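Local coordinates for protein beta-porphyranase A (Bacteroides plebeius, PDB 4AW7) that hydrolyses the beta-D-galactopyranose-(1->4)-alpha-L-galactopyranose-6-sulfate linkages of porphyran, a sulfated red-seaweed polysaccharide, releasing mostly a sulfated disaccharide, at residues S377-I382 and P533-G538; D381-A386 and A396-D401. All blocks are in the same frame, centred on the assembly; numbering follows the deposited sequence.

Interaction 1: S377-I382 and P533-G538. With CA (calcium ion), chain C.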
# COMPACT_ATOMS: atom_id res chain seq x y z
N SER A 377 -1.40 -5.77 19.76
CA SER A 377 -2.49 -4.90 20.12
C SER A 377 -3.74 -5.75 20.21
O SER A 377 -4.06 -6.50 19.28
CB SER A 377 -2.67 -3.83 19.05
OG SER A 377 -3.76 -3.03 19.36
N SER A 378 -4.45 -5.62 21.31
CA SER A 378 -5.69 -6.40 21.50
C SER A 378 -6.87 -5.90 20.72
O SER A 378 -7.78 -6.67 20.41
CB SER A 378 -6.02 -6.41 23.00
OG SER A 378 -6.45 -5.15 23.46
N ASN A 379 -6.89 -4.62 20.36
CA ASN A 379 -7.99 -4.02 19.63
C ASN A 379 -7.54 -3.83 18.17
O ASN A 379 -6.59 -3.09 17.93
CB ASN A 379 -8.33 -2.68 20.28
CG ASN A 379 -9.49 -1.94 19.60
OD1 ASN A 379 -9.87 -2.26 18.48
ND2 ASN A 379 -10.00 -0.88 20.26
N PRO A 380 -8.22 -4.46 17.20
CA PRO A 380 -7.78 -4.31 15.82
C PRO A 380 -7.87 -2.91 15.26
O PRO A 380 -7.22 -2.60 14.25
CB PRO A 380 -8.68 -5.28 15.03
CG PRO A 380 -9.83 -5.44 15.86
CD PRO A 380 -9.40 -5.35 17.30
N ASP A 381 -8.64 -2.03 15.87
CA ASP A 381 -8.64 -0.63 15.48
C ASP A 381 -7.41 0.13 15.91
O ASP A 381 -7.20 1.23 15.38
CB ASP A 381 -9.87 0.08 16.01
CG ASP A 381 -11.13 -0.43 15.40
OD1 ASP A 381 -11.19 -0.52 14.16
OD2 ASP A 381 -12.13 -0.70 16.11
N ILE A 382 -6.62 -0.41 16.84
CA ILE A 382 -5.41 0.27 17.28
C ILE A 382 -4.24 -0.44 16.59
O ILE A 382 -3.86 -1.57 16.92
CB ILE A 382 -5.26 0.24 18.80
CG1 ILE A 382 -6.44 0.90 19.46
CG2 ILE A 382 -3.94 0.86 19.22
CD1 ILE A 382 -6.71 2.34 19.08
N PRO A 533 -14.05 -12.64 16.35
CA PRO A 533 -14.28 -11.31 16.91
C PRO A 533 -15.46 -10.55 16.27
O PRO A 533 -15.78 -10.73 15.09
CB PRO A 533 -12.96 -10.57 16.61
CG PRO A 533 -11.98 -11.62 16.36
CD PRO A 533 -12.72 -12.77 15.75
N ASP A 534 -16.02 -9.66 17.05
CA ASP A 534 -17.04 -8.72 16.57
C ASP A 534 -16.47 -7.54 15.83
O ASP A 534 -17.15 -6.99 14.99
CB ASP A 534 -17.91 -8.21 17.75
CG ASP A 534 -18.58 -9.35 18.52
OD1 ASP A 534 -19.18 -10.20 17.86
OD2 ASP A 534 -18.49 -9.39 19.77
N ASN A 535 -15.21 -7.23 16.09
CA ASN A 535 -14.52 -6.05 15.60
C ASN A 535 -13.46 -6.45 14.58
O ASN A 535 -12.93 -7.55 14.59
CB ASN A 535 -13.86 -5.34 16.80
CG ASN A 535 -13.39 -3.94 16.49
OD1 ASN A 535 -13.80 -3.34 15.48
ND2 ASN A 535 -12.56 -3.39 17.36
N TRP A 536 -13.17 -5.51 13.69
CA TRP A 536 -12.14 -5.61 12.66
C TRP A 536 -11.52 -4.22 12.47
O TRP A 536 -11.97 -3.25 13.03
CB TRP A 536 -12.68 -6.17 11.34
CG TRP A 536 -13.86 -5.43 10.84
CD1 TRP A 536 -13.86 -4.25 10.15
CD2 TRP A 536 -15.23 -5.80 11.01
NE1 TRP A 536 -15.14 -3.87 9.87
CE2 TRP A 536 -16.00 -4.79 10.40
CE3 TRP A 536 -15.88 -6.86 11.65
CZ2 TRP A 536 -17.40 -4.82 10.40
CZ3 TRP A 536 -17.28 -6.90 11.61
CH2 TRP A 536 -18.01 -5.89 10.99
N LYS A 537 -10.47 -4.17 11.65
CA LYS A 537 -9.76 -2.92 11.44
C LYS A 537 -10.65 -1.87 10.77
O LYS A 537 -11.16 -2.07 9.65
CB LYS A 537 -8.54 -3.15 10.57
CG LYS A 537 -7.48 -4.04 11.21
CD LYS A 537 -6.47 -4.47 10.14
CE LYS A 537 -5.54 -5.61 10.53
NZ LYS A 537 -4.51 -5.12 11.46
N GLY A 538 -10.80 -0.73 11.41
CA GLY A 538 -11.57 0.34 10.83
C GLY A 538 -13.06 0.10 10.90
O GLY A 538 -13.58 -0.62 11.75
CA CA C . -13.43 -1.49 13.99
O HOH W 1 -4.84 -3.30 13.53
O HOH W 2 -15.10 -2.86 12.92
O HOH W 3 -14.04 0.89 14.13
O HOH W 4 -15.62 -1.24 15.22

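Interaction 2: D381-A386 and A396-D401. With CA (calcium ion), chain C.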
# COMPACT_ATOMS: atom_id res chain seq x y z
N ASP A 381 -8.64 -2.03 15.87
CA ASP A 381 -8.64 -0.63 15.48
C ASP A 381 -7.41 0.13 15.91
O ASP A 381 -7.20 1.23 15.38
CB ASP A 381 -9.87 0.08 16.01
CG ASP A 381 -11.13 -0.43 15.40
OD1 ASP A 381 -11.19 -0.52 14.16
OD2 ASP A 381 -12.13 -0.70 16.11
N ILE A 382 -6.62 -0.41 16.84
CA ILE A 382 -5.41 0.27 17.28
C ILE A 382 -4.24 -0.44 16.59
O ILE A 382 -3.86 -1.57 16.92
CB ILE A 382 -5.26 0.24 18.80
CG1 ILE A 382 -6.44 0.90 19.46
CG2 ILE A 382 -3.94 0.86 19.22
CD1 ILE A 382 -6.71 2.34 19.08
N GLN A 383 -3.69 0.22 15.58
CA GLN A 383 -2.56 -0.32 14.82
C GLN A 383 -1.28 0.08 15.53
O GLN A 383 -1.15 1.21 15.99
CB GLN A 383 -2.55 0.23 13.37
CG GLN A 383 -3.92 0.18 12.67
CD GLN A 383 -3.81 0.42 11.16
OE1 GLN A 383 -3.62 -0.53 10.39
NE2 GLN A 383 -3.84 1.69 10.75
N VAL A 384 -0.34 -0.86 15.62
CA VAL A 384 0.88 -0.67 16.39
C VAL A 384 2.10 -1.10 15.60
O VAL A 384 2.06 -2.08 14.86
CB VAL A 384 0.82 -1.43 17.73
CG1 VAL A 384 -0.29 -0.85 18.59
CG2 VAL A 384 0.65 -2.94 17.49
N GLN A 385 3.19 -0.37 15.77
CA GLN A 385 4.49 -0.70 15.22
C GLN A 385 5.56 -0.38 16.23
O GLN A 385 5.38 0.52 17.06
CB GLN A 385 4.77 0.10 13.93
CG GLN A 385 3.88 -0.26 12.78
CD GLN A 385 4.21 -1.61 12.16
OE1 GLN A 385 5.38 -1.91 11.93
NE2 GLN A 385 3.20 -2.41 11.84
N ALA A 386 6.67 -1.10 16.19
CA ALA A 386 7.83 -0.74 17.02
C ALA A 386 9.10 -1.15 16.32
O ALA A 386 9.18 -2.21 15.69
CB ALA A 386 7.75 -1.43 18.39
N ALA A 396 4.86 3.25 17.59
CA ALA A 396 3.84 4.01 16.89
C ALA A 396 2.48 3.39 17.06
O ALA A 396 2.36 2.17 17.04
CB ALA A 396 4.18 4.15 15.38
N LEU A 397 1.47 4.25 17.19
CA LEU A 397 0.06 3.84 17.34
C LEU A 397 -0.82 4.69 16.45
O LEU A 397 -0.64 5.90 16.36
CB LEU A 397 -0.41 3.98 18.81
CG LEU A 397 0.41 3.24 19.85
CD1 LEU A 397 1.50 4.13 20.41
CD2 LEU A 397 -0.51 2.59 20.90
N ASP A 398 -1.83 4.06 15.89
CA ASP A 398 -2.83 4.73 15.05
C ASP A 398 -4.22 4.24 15.43
O ASP A 398 -4.39 3.06 15.67
CB ASP A 398 -2.56 4.39 13.57
CG ASP A 398 -3.49 5.11 12.63
OD1 ASP A 398 -3.48 6.34 12.61
OD2 ASP A 398 -4.21 4.40 11.88
N ASN A 399 -5.18 5.12 15.48
CA ASN A 399 -6.56 4.74 15.83
C ASN A 399 -7.46 4.79 14.60
O ASN A 399 -7.78 5.88 14.10
CB ASN A 399 -7.09 5.68 16.93
CG ASN A 399 -8.49 5.30 17.41
OD1 ASN A 399 -9.06 4.33 16.96
ND2 ASN A 399 -9.00 6.06 18.37
N LEU A 400 -7.89 3.62 14.14
CA LEU A 400 -8.82 3.48 13.02
C LEU A 400 -10.29 3.64 13.41
O LEU A 400 -11.15 3.64 12.52
CB LEU A 400 -8.66 2.12 12.34
CG LEU A 400 -7.36 1.83 11.59
CD1 LEU A 400 -7.23 0.33 11.37
CD2 LEU A 400 -7.29 2.58 10.29
N ASP A 401 -10.58 3.67 14.70
CA ASP A 401 -11.98 3.72 15.19
C ASP A 401 -12.50 5.13 15.14
O ASP A 401 -11.77 6.10 14.96
CB ASP A 401 -12.03 3.21 16.64
CG ASP A 401 -13.41 2.82 17.11
OD1 ASP A 401 -14.30 2.49 16.32
OD2 ASP A 401 -13.58 2.84 18.33
CA CA C . -13.43 -1.49 13.99
O HOH W 5 -12.31 0.08 18.75
O HOH W 3 -14.04 0.89 14.13
O HOH W 4 -15.62 -1.24 15.22
O HOH W 2 -15.10 -2.86 12.92

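Interaction 1: S377-I382 and P533-G538
A calcium site draws Asp-381 of one loop and Asn-535, Trp-536 and Gly-538 of another onto a single ion. The carboxylate of Asp-381 grips the calcium with both oxygens, OD1 at 2.5 Å and OD2 at 2.6 Å from the ion, while Asn-535 OD1 and the backbone O atoms of Trp-536 and Gly-538 add three ligands and three waters bring the total to eight. Each carboxylate oxygen takes a hydrogen bond: Gly-538 N reaches Asp-381 OD1 at 2.8 Å in a bent bond, and Asn-535 ND2 reaches Asp-381 OD2 at 3.0 Å from above the carboxylate plane. The Asn-535 amide is fixed at both ends, oxygen on the metal and nitrogen on the aspartate. The 377-382 turn connects strands 371-377 and 382-389, and the ion pins it to the loop between strands 528-530 and 546-555. Within this type I beta turn, Asn-379 to Ile-382, Asn-379 OD1 accepts from Asp-381 N at 2.9 Å, an Asx turn. The ring of Pro-380 packs on the Asn-535 side chain, its CG 3.7 Å from Asn-535 ND2. Lys-537 runs its CG past Pro-380 O, and its NZ donates to a water that donates to Pro-380 O.

Interaction 2: D381-A386 and A396-D401
Gln-383 turns its CG anti to its own carbonyl carbon (chi1 -47°) and then runs extended, while Asp-398 sets CG anti to the backbone N (chi1 -176°), and their ends run alongside each other in the same direction. They belong to a beta hairpin, antiparallel strands 382-389 and 392-399 of the beta-sandwich region, with Gln-383 and Asp-398 a hydrogen-bonded pair. Gln-383 NE2 donates to Asp-398 OD2 at 3.0 Å, leaving in its own amide plane and arriving on the anti side, tilted somewhat out of the carboxylate plane. His-299 of helix 293-305 meets both groups, its ND1 bonded to Asp-398 OD2 and its backbone O to Gln-383 NE2. Leu-400 crosses the glutamine at about a right angle, its CD1 3.4 Å from Gln-383 CD. An alanine in place of Gln-383 would probably leave Asp-398 OD2 without this donor and open a gap beside Leu-400. On the other face Leu-397 CD2 lies against Ile-382 CG2 and Val-384 CG1. Past the strand ends, Leu-400 N donates almost straight to Asp-381 O at 2.8 Å. The carboxylates of Asp-381 and Asp-401 stack with planes 2° apart, their charges probably offset by calcium and water; Asp-401 OD2 bonds Gln-405 NE2, and a calcium-bound water donates to Asp-401 OD1 at 2.7 Å.

Asp-381 and Ile-382 belong to both interactions, whose centres lie 10 Å apart: the loop that meets the calcium in interaction 1 runs straight into the first strand of interaction 2. The ion therefore ties the end of the 382-389/392-399 hairpin to the 533-538 loop of the C-terminal region; Asp-381 binds it directly in both contacts, and Asp-401 of interaction 2 adds a second-shell link through a shared water. Leu-400 fills the join, its CB 3.7 Å from Gly-538 N and its CD1 3.8 Å from Lys-537 CB. Ser-377 CB also packs on Val-384 CG2. Both contacts lie away from the substrate-binding and catalytic residues.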